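Local coordinates for protein 3-hydroxyadipyl-CoA dehydrogenase (Escherichia coli, PDB 3MOG) that catalyses the NAD+-dependent oxidation of (3S)-3-hydroxyadipyl-CoA to 3-oxoadipyl-CoA in phenylacetate degradation, and works as a homotrimer, at residues C[460-463]-C[464-467]; C[432-435]-C[436-440]; C[394-397]-C[398-401]; C[452-455]-C[456-459]. All blocks are in the same frame, centred on the assembly; numbering follows the deposited sequence.

Overall arrangement
All four interactions are local and belong to one helical region, the C-terminal domain of the 3-hydroxyacyl-CoA dehydrogenase family near the end of the chain. Interaction 3, on helix 390-406, touches each of the others. Its centre is about 12 Å from that of interaction 1, about 11 Å from that of interaction 2 and about 13 Å from that of interaction 4. N399 ties three of them together: its OD1 is 3.0 Å from C460 N, and its ND2 is 2.7 Å from R458 O. W438 of interaction 2 packs on I398 and L463. Interactions 2 and 4 do not touch; their nearest atoms are about 8 Å apart. Interactions 1 and 4 both reach a neighbouring subunit.

Interaction 1 of 4, residues C[460-463]-C[464-467]; sequences CSLL and RQRA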
ATOM      1  N   CYS C 460       7.589  -1.707 -16.412  1.00 39.05           N
ATOM      2  CA  CYS C 460       8.678  -2.173 -15.555  1.00 44.35           C
ATOM      3  C   CYS C 460      10.029  -1.823 -16.186  1.00 42.30           C
ATOM      4  O   CYS C 460      10.103  -1.538 -17.380  1.00 42.59           O
ATOM      5  CB  CYS C 460       8.557  -3.663 -15.196  1.00 43.72           C
ATOM      6  SG  CYS C 460       9.013  -4.752 -16.501  1.00 51.47           S
ATOM      7  N   SER C 461      11.087  -1.843 -15.383  1.00 39.97           N
ATOM      8  CA  SER C 461      12.397  -1.373 -15.837  1.00 40.71           C
ATOM      9  C   SER C 461      12.909  -2.143 -17.081  1.00 41.78           C
ATOM     10  O   SER C 461      13.466  -1.531 -18.006  1.00 41.55           O
ATOM     11  CB  SER C 461      13.382  -1.359 -14.659  1.00 35.53           C
ATOM     12  OG  SER C 461      14.729  -1.401 -15.094  1.00 42.06           O
ATOM     13  N   LEU C 462      12.637  -3.452 -17.138  1.00 45.24           N
ATOM     14  CA  LEU C 462      13.022  -4.286 -18.302  1.00 45.27           C
ATOM     15  C   LEU C 462      12.227  -3.973 -19.574  1.00 43.06           C
ATOM     16  O   LEU C 462      12.738  -4.140 -20.689  1.00 47.52           O
ATOM     17  CB  LEU C 462      12.936  -5.792 -17.971  1.00 44.46           C
ATOM     18  CG  LEU C 462      13.457  -6.794 -19.015  1.00 44.86           C
ATOM     19  CD1 LEU C 462      14.946  -6.556 -19.312  1.00 41.26           C
ATOM     20  CD2 LEU C 462      13.224  -8.230 -18.551  1.00 44.15           C
ATOM     21  N   LEU C 463      10.981  -3.528 -19.418  1.00 39.52           N
ATOM     22  CA  LEU C 463      10.217  -3.068 -20.565  1.00 42.14           C
ATOM     23  C   LEU C 463      10.861  -1.835 -21.181  1.00 41.07           C
ATOM     24  O   LEU C 463      11.078  -1.820 -22.400  1.00 41.53           O
ATOM     25  CB  LEU C 463       8.732  -2.832 -20.245  1.00 42.13           C
ATOM     26  CG  LEU C 463       7.801  -2.312 -21.353  1.00 44.26           C
ATOM     27  CD1 LEU C 463       7.741  -3.209 -22.581  1.00 41.21           C
ATOM     28  CD2 LEU C 463       6.394  -2.100 -20.817  1.00 39.41           C
ATOM     29  N   ARG C 464      11.191  -0.827 -20.367  1.00 35.83           N
ATOM     30  CA  ARG C 464      11.911   0.362 -20.899  1.00 42.33           C
ATOM     31  C   ARG C 464      13.210  -0.059 -21.581  1.00 45.22           C
ATOM     32  O   ARG C 464      13.532   0.427 -22.666  1.00 47.93           O
ATOM     33  CB  ARG C 464      12.230   1.418 -19.824  1.00 39.11           C
ATOM     34  CG  ARG C 464      11.017   1.886 -18.996  1.00 43.32           C
ATOM     35  CD  ARG C 464      11.335   3.159 -18.212  1.00 36.14           C
ATOM     36  NE  ARG C 464      10.152   3.659 -17.524  1.00 47.67           N
ATOM     37  CZ  ARG C 464       9.237   4.461 -18.060  1.00 51.11           C
ATOM     38  NH1 ARG C 464       9.354   4.901 -19.310  1.00 50.77           N
ATOM     39  NH2 ARG C 464       8.204   4.847 -17.326  1.00 50.78           N
ATOM     40  N   GLN C 465      13.928  -0.976 -20.930  1.00 47.56           N
ATOM     41  CA  GLN C 465      15.180  -1.531 -21.425  1.00 47.46           C
ATOM     42  C   GLN C 465      14.993  -2.201 -22.781  1.00 46.26           C
ATOM     43  O   GLN C 465      15.808  -1.998 -23.686  1.00 46.61           O
ATOM     44  CB  GLN C 465      15.754  -2.510 -20.396  1.00 47.19           C
ATOM     45  CG  GLN C 465      17.051  -3.242 -20.774  1.00 62.42           C
ATOM     46  CD  GLN C 465      17.639  -4.046 -19.593  1.00 82.13           C
ATOM     47  OE1 GLN C 465      18.255  -5.109 -19.787  1.00 79.15           O
ATOM     48  NE2 GLN C 465      17.440  -3.541 -18.366  1.00 71.28           N
ATOM     49  N   ARG C 466      13.916  -2.969 -22.934  1.00 42.76           N
ATOM     50  CA  ARG C 466      13.668  -3.648 -24.208  1.00 48.39           C
ATOM     51  C   ARG C 466      13.136  -2.736 -25.314  1.00 52.33           C
ATOM     52  O   ARG C 466      13.400  -2.982 -26.495  1.00 49.85           O
ATOM     53  CB  ARG C 466      12.790  -4.886 -24.034  1.00 49.43           C
ATOM     54  CG  ARG C 466      13.562  -6.036 -23.411  1.00 47.31           C
ATOM     55  CD  ARG C 466      12.881  -7.352 -23.659  1.00 53.36           C
ATOM     56  NE  ARG C 466      13.680  -8.430 -23.106  1.00 55.70           N
ATOM     57  CZ  ARG C 466      13.335  -9.713 -23.082  1.00 61.70           C
ATOM     58  NH1 ARG C 466      12.171 -10.123 -23.576  1.00 59.26           N
ATOM     59  NH2 ARG C 466      14.171 -10.591 -22.545  1.00 62.56           N
ATOM     60  N   ALA C 467      12.411  -1.685 -24.928  1.00 46.27           N
ATOM     61  CA  ALA C 467      11.938  -0.684 -25.878  1.00 48.72           C
ATOM     62  C   ALA C 467      13.112   0.089 -26.459  1.00 48.18           C
ATOM     63  O   ALA C 467      13.165   0.318 -27.668  1.00 50.33           O
ATOM     64  CB  ALA C 467      10.965   0.265 -25.223  1.00 44.64           C
TER
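L462 and Q465 meet on the first turns of helix 461-473, with C460 at the N-cap position just before it. Both side chains leave with CG anti to the backbone N (chi1 -173° and 178°). They cross at a slant, and one branch of the leucine does the touching: L462 CD1 is 3.6 Å from Q465 OE1. This is a van der Waals contact, since a methyl group meets the amide end. R466 comes from the next turn. Its CG sits beside its own backbone N, and this brings CG to 3.4 Å from L462 O. R464 is turned the other way. Its aliphatic part runs back toward the start of the helix, where CG lies 3.9 Å from C460 O.

The backbone is closed by regular i to i+4 bonds. R464 N gives the first, to C460 O (3.3 Å). R466 N to L462 O is shorter, at 2.8 Å, and more bent.

The polar ends of S461, R464 and R466 have partners outside the turn. R466 forms a salt bridge with E412, and R464 one with E446. R464 NE also hydrogen-bonds the backbone O of H451 of a neighbouring subunit, and the NE2 of that histidine hydrogen-bonds S461 OG. The chemistry is therefore divided: backbone bonds close the turn and an aliphatic contact lies on its surface, while charged and hydroxyl groups bind it to other helices and across the trimer interface.

Interaction 2 of 4, residues C[432-435]-C[436-440]; sequences WGAQ and LGWQR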
ATOM      1  N   TRP C 432       5.184 -12.949 -27.191  1.00 43.82           N
ATOM      2  CA  TRP C 432       4.079 -12.106 -27.595  1.00 44.87           C
ATOM      3  C   TRP C 432       4.484 -10.638 -27.680  1.00 44.33           C
ATOM      4  O   TRP C 432       4.118  -9.953 -28.634  1.00 46.16           O
ATOM      5  CB  TRP C 432       2.921 -12.260 -26.618  1.00 46.90           C
ATOM      6  CG  TRP C 432       1.585 -12.106 -27.255  1.00 40.88           C
ATOM      7  CD1 TRP C 432       1.314 -11.586 -28.494  1.00 40.37           C
ATOM      8  CD2 TRP C 432       0.328 -12.440 -26.677  1.00 40.55           C
ATOM      9  NE1 TRP C 432      -0.029 -11.597 -28.727  1.00 38.09           N
ATOM     10  CE2 TRP C 432      -0.666 -12.111 -27.626  1.00 40.02           C
ATOM     11  CE3 TRP C 432      -0.059 -13.001 -25.458  1.00 40.63           C
ATOM     12  CZ2 TRP C 432      -2.028 -12.326 -27.394  1.00 43.31           C
ATOM     13  CZ3 TRP C 432      -1.418 -13.217 -25.223  1.00 45.88           C
ATOM     14  CH2 TRP C 432      -2.386 -12.875 -26.186  1.00 46.52           C
ATOM     15  N   GLY C 433       5.241 -10.175 -26.684  1.00 44.77           N
ATOM     16  CA  GLY C 433       5.730  -8.795 -26.630  1.00 43.83           C
ATOM     17  C   GLY C 433       6.671  -8.464 -27.785  1.00 50.66           C
ATOM     18  O   GLY C 433       6.607  -7.369 -28.347  1.00 45.63           O
ATOM     19  N   ALA C 434       7.527  -9.417 -28.159  1.00 44.84           N
ATOM     20  CA  ALA C 434       8.439  -9.222 -29.268  1.00 49.16           C
ATOM     21  C   ALA C 434       7.658  -9.062 -30.571  1.00 48.91           C
ATOM     22  O   ALA C 434       7.973  -8.193 -31.386  1.00 45.90           O
ATOM     23  CB  ALA C 434       9.425 -10.382 -29.362  1.00 48.54           C
ATOM     24  N   GLN C 435       6.634  -9.893 -30.739  1.00 47.17           N
ATOM     25  CA  GLN C 435       5.741  -9.829 -31.890  1.00 54.13           C
ATOM     26  C   GLN C 435       4.977  -8.496 -31.923  1.00 54.64           C
ATOM     27  O   GLN C 435       4.845  -7.878 -32.968  1.00 49.65           O
ATOM     28  CB  GLN C 435       4.744 -10.995 -31.820  1.00 55.78           C
ATOM     29  CG  GLN C 435       3.843 -11.209 -33.046  1.00 67.72           C
ATOM     30  CD  GLN C 435       2.538 -11.979 -32.728  1.00 74.58           C
ATOM     31  OE1 GLN C 435       1.444 -11.557 -33.118  1.00 68.99           O
ATOM     32  NE2 GLN C 435       2.659 -13.105 -32.020  1.00 76.77           N
ATOM     33  N   LEU C 436       4.461  -8.064 -30.777  1.00 52.13           N
ATOM     34  CA  LEU C 436       3.604  -6.888 -30.761  1.00 49.94           C
ATOM     35  C   LEU C 436       4.421  -5.601 -30.778  1.00 48.63           C
ATOM     36  O   LEU C 436       3.937  -4.570 -31.210  1.00 43.62           O
ATOM     37  CB  LEU C 436       2.643  -6.927 -29.578  1.00 47.04           C
ATOM     38  CG  LEU C 436       1.587  -8.038 -29.579  1.00 51.43           C
ATOM     39  CD1 LEU C 436       0.797  -7.960 -28.289  1.00 47.88           C
ATOM     40  CD2 LEU C 436       0.645  -8.026 -30.822  1.00 43.18           C
ATOM     41  N   GLY C 437       5.678  -5.690 -30.350  1.00 44.21           N
ATOM     42  CA  GLY C 437       6.564  -4.556 -30.357  1.00 33.73           C
ATOM     43  C   GLY C 437       6.693  -3.968 -28.968  1.00 43.26           C
ATOM     44  O   GLY C 437       5.697  -3.540 -28.378  1.00 40.15           O
ATOM     45  N   TRP C 438       7.919  -3.949 -28.453  1.00 35.63           N
ATOM     46  CA  TRP C 438       8.210  -3.389 -27.128  1.00 42.37           C
ATOM     47  C   TRP C 438       7.903  -1.899 -26.941  1.00 45.15           C
ATOM     48  O   TRP C 438       7.412  -1.493 -25.885  1.00 43.19           O
ATOM     49  CB  TRP C 438       9.655  -3.700 -26.724  1.00 37.87           C
ATOM     50  CG  TRP C 438       9.956  -5.183 -26.708  1.00 43.67           C
ATOM     51  CD1 TRP C 438      10.794  -5.861 -27.560  1.00 47.36           C
ATOM     52  CD2 TRP C 438       9.406  -6.174 -25.822  1.00 44.96           C
ATOM     53  NE1 TRP C 438      10.804  -7.200 -27.250  1.00 45.62           N
ATOM     54  CE2 TRP C 438       9.977  -7.420 -26.183  1.00 51.79           C
ATOM     55  CE3 TRP C 438       8.501  -6.131 -24.752  1.00 46.05           C
ATOM     56  CZ2 TRP C 438       9.672  -8.608 -25.511  1.00 50.83           C
ATOM     57  CZ3 TRP C 438       8.200  -7.315 -24.089  1.00 43.75           C
ATOM     58  CH2 TRP C 438       8.779  -8.536 -24.479  1.00 48.87           C
ATOM     59  N   GLN C 439       8.168  -1.092 -27.969  1.00 42.30           N
ATOM     60  CA  GLN C 439       7.891   0.331 -27.899  1.00 46.04           C
ATOM     61  C   GLN C 439       6.401   0.591 -27.879  1.00 44.51           C
ATOM     62  O   GLN C 439       5.940   1.527 -27.228  1.00 47.29           O
ATOM     63  CB  GLN C 439       8.518   1.075 -29.071  1.00 42.17           C
ATOM     64  CG  GLN C 439      10.012   1.181 -28.995  1.00 52.88           C
ATOM     65  CD  GLN C 439      10.599   1.611 -30.312  1.00 57.98           C
ATOM     66  OE1 GLN C 439      10.917   2.780 -30.500  1.00 54.50           O
ATOM     67  NE2 GLN C 439      10.714   0.672 -31.249  1.00 54.78           N
ATOM     68  N   ARG C 440       5.665  -0.253 -28.593  1.00 42.71           N
ATOM     69  CA  ARG C 440       4.218  -0.183 -28.645  1.00 42.69           C
ATOM     70  C   ARG C 440       3.572  -0.511 -27.294  1.00 41.36           C
ATOM     71  O   ARG C 440       2.641   0.172 -26.872  1.00 45.93           O
ATOM     72  CB  ARG C 440       3.689  -1.130 -29.725  1.00 42.68           C
ATOM     73  CG  ARG C 440       2.199  -0.984 -29.972  1.00 44.74           C
ATOM     74  CD  ARG C 440       1.746  -1.773 -31.175  1.00 38.44           C
ATOM     75  NE  ARG C 440       0.310  -1.601 -31.339  1.00 46.39           N
ATOM     76  CZ  ARG C 440      -0.393  -2.081 -32.359  1.00 54.88           C
ATOM     77  NH1 ARG C 440      -1.699  -1.875 -32.388  1.00 42.07           N
ATOM     78  NH2 ARG C 440       0.201  -2.782 -33.332  1.00 45.25           N
TER
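G433 and W438 pack together at a tight helix-to-helix junction. Helix 429-436 ends at L436, G437 breaks the helical path, and helix 438-452 starts at W438. G437 has positive phi (102°) and holds the N-cap position of the second helix.

The packed part lies around the indole. G433 CA sits over the face of the six-membered ring of W438, 3.9 Å from its centroid and 20° off the ring normal. This is a CH-pi contact. Having no side chain, G433 can bring its backbone this close. A434 N also comes close, 3.5 Å from W438 CZ2. The indole CG is anti to the carbonyl carbon (chi1 -58°), which swings the ring back over the preceding helix. Beyond the junction, W438 N bonds E470 OE2 of helix 461-473.

A second close pair is W432 and L436. Their side chains lie side by side and point the same way, with W432 CD1 3.7 Å from L436 CD1. M347 packs on both.

The other side is looser and faces solvent. A434 and Q435 are exposed. A434 CB makes a looser contact, 4.1 Å from W438 NE1. The extended chain of Q435 touches Y427.

Two backbone bonds close the last turn. L436 N reaches W432 O at 2.9 Å, and G437 N reaches G433 O at 2.8 Å.

Interaction 3 of 4, residues C[394-397]-C[398-401]; sequences VAMI and INEA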
ATOM      1  N   VAL C 394      -3.353  -7.544 -22.368  1.00 44.11           N
ATOM      2  CA  VAL C 394      -2.170  -8.257 -22.852  1.00 41.21           C
ATOM      3  C   VAL C 394      -0.894  -7.500 -22.463  1.00 34.25           C
ATOM      4  O   VAL C 394       0.037  -8.113 -21.971  1.00 38.48           O
ATOM      5  CB  VAL C 394      -2.251  -8.586 -24.356  1.00 43.37           C
ATOM      6  CG1 VAL C 394      -0.971  -9.241 -24.822  1.00 39.15           C
ATOM      7  CG2 VAL C 394      -3.453  -9.520 -24.652  1.00 42.10           C
ATOM      8  N   ALA C 395      -0.893  -6.169 -22.626  1.00 36.41           N
ATOM      9  CA  ALA C 395       0.175  -5.294 -22.097  1.00 32.98           C
ATOM     10  C   ALA C 395       0.517  -5.555 -20.638  1.00 37.64           C
ATOM     11  O   ALA C 395       1.695  -5.716 -20.293  1.00 45.95           O
ATOM     12  CB  ALA C 395      -0.164  -3.792 -22.302  1.00 29.02           C
ATOM     13  N   MET C 396      -0.501  -5.625 -19.785  1.00 41.89           N
ATOM     14  CA  MET C 396      -0.272  -5.886 -18.349  1.00 40.83           C
ATOM     15  C   MET C 396       0.226  -7.300 -18.044  1.00 40.15           C
ATOM     16  O   MET C 396       1.065  -7.468 -17.163  1.00 44.57           O
ATOM     17  CB  MET C 396      -1.502  -5.544 -17.531  1.00 36.96           C
ATOM     18  CG  MET C 396      -1.723  -4.034 -17.405  1.00 41.30           C
ATOM     19  SD  MET C 396      -0.586  -3.221 -16.275  1.00 30.14           S
ATOM     20  CE  MET C 396      -1.333  -3.827 -14.775  1.00 43.45           C
ATOM     21  N   ILE C 397      -0.264  -8.300 -18.782  1.00 40.41           N
ATOM     22  CA  ILE C 397       0.257  -9.669 -18.699  1.00 39.55           C
ATOM     23  C   ILE C 397       1.761  -9.686 -19.030  1.00 42.57           C
ATOM     24  O   ILE C 397       2.566 -10.271 -18.294  1.00 45.97           O
ATOM     25  CB  ILE C 397      -0.509 -10.640 -19.662  1.00 41.77           C
ATOM     26  CG1 ILE C 397      -1.916 -10.928 -19.148  1.00 39.38           C
ATOM     27  CG2 ILE C 397       0.215 -11.973 -19.820  1.00 37.62           C
ATOM     28  CD1 ILE C 397      -2.822 -11.595 -20.178  1.00 41.60           C
ATOM     29  N   ILE C 398       2.121  -9.020 -20.126  1.00 45.43           N
ATOM     30  CA  ILE C 398       3.516  -8.943 -20.600  1.00 44.19           C
ATOM     31  C   ILE C 398       4.447  -8.189 -19.624  1.00 38.01           C
ATOM     32  O   ILE C 398       5.582  -8.600 -19.365  1.00 40.20           O
ATOM     33  CB  ILE C 398       3.539  -8.296 -21.996  1.00 43.90           C
ATOM     34  CG1 ILE C 398       2.847  -9.214 -23.015  1.00 40.39           C
ATOM     35  CG2 ILE C 398       4.953  -7.927 -22.438  1.00 34.65           C
ATOM     36  CD1 ILE C 398       2.597  -8.518 -24.351  1.00 41.43           C
ATOM     37  N   ASN C 399       3.943  -7.092 -19.086  1.00 37.89           N
ATOM     38  CA  ASN C 399       4.635  -6.289 -18.078  1.00 38.89           C
ATOM     39  C   ASN C 399       5.001  -7.106 -16.836  1.00 38.30           C
ATOM     40  O   ASN C 399       6.146  -7.076 -16.366  1.00 40.99           O
ATOM     41  CB  ASN C 399       3.728  -5.131 -17.688  1.00 31.31           C
ATOM     42  CG  ASN C 399       4.487  -3.944 -17.154  1.00 44.36           C
ATOM     43  OD1 ASN C 399       5.610  -3.669 -17.567  1.00 37.75           O
ATOM     44  ND2 ASN C 399       3.850  -3.202 -16.250  1.00 32.64           N
ATOM     45  N   GLU C 400       4.022  -7.850 -16.334  1.00 42.67           N
ATOM     46  CA  GLU C 400       4.205  -8.805 -15.235  1.00 41.61           C
ATOM     47  C   GLU C 400       5.196  -9.942 -15.543  1.00 41.77           C
ATOM     48  O   GLU C 400       6.006 -10.308 -14.687  1.00 46.19           O
ATOM     49  CB  GLU C 400       2.840  -9.361 -14.804  1.00 42.88           C
ATOM     50  CG  GLU C 400       2.846  -9.930 -13.396  1.00 51.46           C
ATOM     51  CD  GLU C 400       3.349  -8.925 -12.385  1.00 54.02           C
ATOM     52  OE1 GLU C 400       4.429  -9.158 -11.798  1.00 64.51           O
ATOM     53  OE2 GLU C 400       2.681  -7.889 -12.206  1.00 57.69           O
ATOM     54  N   ALA C 401       5.155 -10.484 -16.760  1.00 40.07           N
ATOM     55  CA  ALA C 401       6.149 -11.486 -17.194  1.00 38.07           C
ATOM     56  C   ALA C 401       7.574 -10.918 -17.226  1.00 38.17           C
ATOM     57  O   ALA C 401       8.533 -11.575 -16.814  1.00 42.15           O
ATOM     58  CB  ALA C 401       5.790 -12.030 -18.560  1.00 30.05           C
TER
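V394 and I398 form an apolar i to i+4 contact on the buried middle of helix 390-406, one turn apart. The two side chains cross at a slant, and their methyl ends meet, with V394 CG1 3.7 Å from I398 CD1. The isoleucine also folds back over the carbonyl of the valine. Its CG1 lies beside its own backbone N (chi1 -66°), which places I398 CG1 3.2 Å from V394 O.

That carbonyl accepts a bond from I398 N at 2.9 Å. Three more i to i+4 bonds continue the helix: N399 N to A395 O (2.9 Å), E400 N to M396 O (3.1 Å) and A401 N to I397 O (3.0 Å).

E400 behaves differently. Its chain bends at chi2 (55°) and carries the buried carboxylate away from the turn, where OE2 forms a salt bridge with R258.

Every residue of this stretch is buried, and helices pack on several sides of it. A395 rests on L444 and L445 of helix 438-452. I397 meets P429 of helix 429-436, and also P197 and Y198 of helix 196-207.

Interaction 4 of 4, residues C[452-455]-C[456-459]; sequences YGEE and RYRP
A short 3-10 turn at E455 and R456 bends the loop between helices 438-452 and 461-473, and Y452 and Y457 meet across it. G453, with positive phi, ends the first helix just before the turn.

Two i to i+3 backbone bonds hold the turn, the spacing of a 3-10 helix. Y457 N donates to E454 O at 3.2 Å, and R458 N donates to E455 O at 3.1 Å.

The two tyrosine rings are neither stacked nor perpendicular. The centroids of the Y452 and Y457 rings are 5.5 Å apart and their planes make 34°. The nearest atoms are Y452 CD2 and Y457 CE2, at 4.1 Å. Both hydroxyls bond the guanidinium of R392. Y457 OH also bonds E201 OE1, the carboxylate oxygen that pairs with R456, so E201 serves both residues.

E454 runs alongside R456 and Y457. Its CG is anti to the carbonyl carbon (chi1 -73°), and the extended chain brings E454 OE1 to 3.6 Å from R456 CD and 3.7 Å from Y457 CE2. These are contacts with carbon. The charges of E454 and R456 stay apart, with E454 OE1 4.7 Å from R456 NE. Each has its own salt bridge on helix 196-207: E454 with R204 and R456 with E201.

E455 points to the trimer interface, where its OE2 bonds the backbone N of E455 of a neighbouring subunit. Within the turn E454 and R456 thus meet through carbon, and the ionic links run outward from it, to helix 196-207.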
ATOM      1  N   TYR C 452      -4.486   7.287 -15.414  1.00 44.07           N
ATOM      2  CA  TYR C 452      -4.932   6.858 -14.094  1.00 45.29           C
ATOM      3  C   TYR C 452      -4.078   7.353 -12.927  1.00 42.19           C
ATOM      4  O   TYR C 452      -4.563   7.386 -11.807  1.00 41.31           O
ATOM      5  CB  TYR C 452      -5.048   5.338 -14.045  1.00 38.67           C
ATOM      6  CG  TYR C 452      -6.144   4.831 -14.924  1.00 36.35           C
ATOM      7  CD1 TYR C 452      -7.482   4.998 -14.557  1.00 33.19           C
ATOM      8  CD2 TYR C 452      -5.853   4.208 -16.142  1.00 33.79           C
ATOM      9  CE1 TYR C 452      -8.496   4.565 -15.372  1.00 37.52           C
ATOM     10  CE2 TYR C 452      -6.857   3.759 -16.965  1.00 39.70           C
ATOM     11  CZ  TYR C 452      -8.178   3.941 -16.580  1.00 47.34           C
ATOM     12  OH  TYR C 452      -9.179   3.473 -17.389  1.00 39.34           O
ATOM     13  N   GLY C 453      -2.822   7.717 -13.192  1.00 42.61           N
ATOM     14  CA  GLY C 453      -1.877   8.156 -12.140  1.00 42.93           C
ATOM     15  C   GLY C 453      -1.619   7.060 -11.122  1.00 46.31           C
ATOM     16  O   GLY C 453      -1.391   7.326  -9.943  1.00 42.53           O
ATOM     17  N   GLU C 454      -1.687   5.818 -11.586  1.00 43.80           N
ATOM     18  CA  GLU C 454      -1.541   4.660 -10.727  1.00 42.92           C
ATOM     19  C   GLU C 454      -0.213   3.984 -10.993  1.00 43.47           C
ATOM     20  O   GLU C 454       0.169   3.772 -12.139  1.00 42.88           O
ATOM     21  CB  GLU C 454      -2.663   3.659 -10.976  1.00 40.80           C
ATOM     22  CG  GLU C 454      -4.022   4.100 -10.431  1.00 38.98           C
ATOM     23  CD  GLU C 454      -5.132   3.160 -10.846  1.00 39.52           C
ATOM     24  OE1 GLU C 454      -4.959   1.925 -10.738  1.00 42.29           O
ATOM     25  OE2 GLU C 454      -6.182   3.657 -11.280  1.00 43.51           O
ATOM     26  N   GLU C 455       0.471   3.663  -9.907  1.00 37.07           N
ATOM     27  CA  GLU C 455       1.670   2.839  -9.900  1.00 42.15           C
ATOM     28  C   GLU C 455       1.397   1.474 -10.540  1.00 42.48           C
ATOM     29  O   GLU C 455       2.276   0.868 -11.092  1.00 44.92           O
ATOM     30  CB  GLU C 455       2.136   2.688  -8.448  1.00 39.90           C
ATOM     31  CG  GLU C 455       3.194   1.673  -8.206  1.00 52.84           C
ATOM     32  CD  GLU C 455       4.120   2.026  -7.070  1.00 58.37           C
ATOM     33  OE1 GLU C 455       5.053   1.231  -6.825  1.00 63.67           O
ATOM     34  OE2 GLU C 455       3.938   3.086  -6.438  1.00 49.87           O
ATOM     35  N   ARG C 456       0.152   1.021 -10.494  1.00 43.24           N
ATOM     36  CA  ARG C 456      -0.277  -0.206 -11.134  1.00 41.25           C
ATOM     37  C   ARG C 456       0.089  -0.292 -12.638  1.00 43.07           C
ATOM     38  O   ARG C 456       0.439  -1.357 -13.138  1.00 43.23           O
ATOM     39  CB  ARG C 456      -1.798  -0.306 -10.943  1.00 45.43           C
ATOM     40  CG  ARG C 456      -2.438  -1.491 -11.599  1.00 47.58           C
ATOM     41  CD  ARG C 456      -3.937  -1.474 -11.439  1.00 53.62           C
ATOM     42  NE  ARG C 456      -4.528  -2.484 -12.305  1.00 54.62           N
ATOM     43  CZ  ARG C 456      -4.623  -3.772 -12.007  1.00 50.45           C
ATOM     44  NH1 ARG C 456      -4.181  -4.226 -10.842  1.00 54.97           N
ATOM     45  NH2 ARG C 456      -5.164  -4.609 -12.880  1.00 51.82           N
ATOM     46  N   TYR C 457       0.012   0.830 -13.348  1.00 41.15           N
ATOM     47  CA  TYR C 457       0.268   0.834 -14.780  1.00 47.46           C
ATOM     48  C   TYR C 457       1.709   1.218 -15.154  1.00 48.02           C
ATOM     49  O   TYR C 457       1.990   1.437 -16.326  1.00 49.77           O
ATOM     50  CB  TYR C 457      -0.807   1.651 -15.542  1.00 40.58           C
ATOM     51  CG  TYR C 457      -2.149   1.014 -15.378  1.00 45.34           C
ATOM     52  CD1 TYR C 457      -2.468  -0.152 -16.064  1.00 42.61           C
ATOM     53  CD2 TYR C 457      -3.082   1.530 -14.477  1.00 42.41           C
ATOM     54  CE1 TYR C 457      -3.684  -0.779 -15.871  1.00 42.36           C
ATOM     55  CE2 TYR C 457      -4.303   0.918 -14.289  1.00 40.49           C
ATOM     56  CZ  TYR C 457      -4.599  -0.238 -14.976  1.00 41.91           C
ATOM     57  OH  TYR C 457      -5.813  -0.854 -14.775  1.00 41.48           O
ATOM     58  N   ARG C 458       2.610   1.269 -14.162  1.00 46.25           N
ATOM     59  CA  ARG C 458       4.024   1.522 -14.434  0.50 45.41           C
ATOM     60  C   ARG C 458       4.615   0.477 -15.392  1.00 42.92           C
ATOM     61  O   ARG C 458       4.434  -0.730 -15.197  1.00 50.70           O
ATOM     62  CB  ARG C 458       4.850   1.634 -13.137  0.50 43.16           C
ATOM     63  CG  ARG C 458       5.075   0.327 -12.330  0.50 42.79           C
ATOM     64  CD  ARG C 458       6.379  -0.372 -12.688  0.50 42.15           C
ATOM     65  NE  ARG C 458       6.515  -1.668 -12.028  0.50 42.07           N
ATOM     66  CZ  ARG C 458       5.991  -2.794 -12.494  0.50 34.89           C
ATOM     67  NH1 ARG C 458       5.290  -2.768 -13.614  0.50 27.28           N
ATOM     68  NH2 ARG C 458       6.152  -3.935 -11.836  0.50 33.18           N
ATOM     69  N   PRO C 459       5.288   0.942 -16.459  1.00 42.32           N
ATOM     70  CA  PRO C 459       6.126   0.058 -17.267  1.00 39.77           C
ATOM     71  C   PRO C 459       7.284  -0.413 -16.394  1.00 41.83           C
ATOM     72  O   PRO C 459       7.881   0.409 -15.663  1.00 37.18           O
ATOM     73  CB  PRO C 459       6.698   0.996 -18.318  1.00 41.37           C
ATOM     74  CG  PRO C 459       5.766   2.158 -18.359  1.00 45.94           C
ATOM     75  CD  PRO C 459       5.277   2.322 -16.979  1.00 41.12           C
TER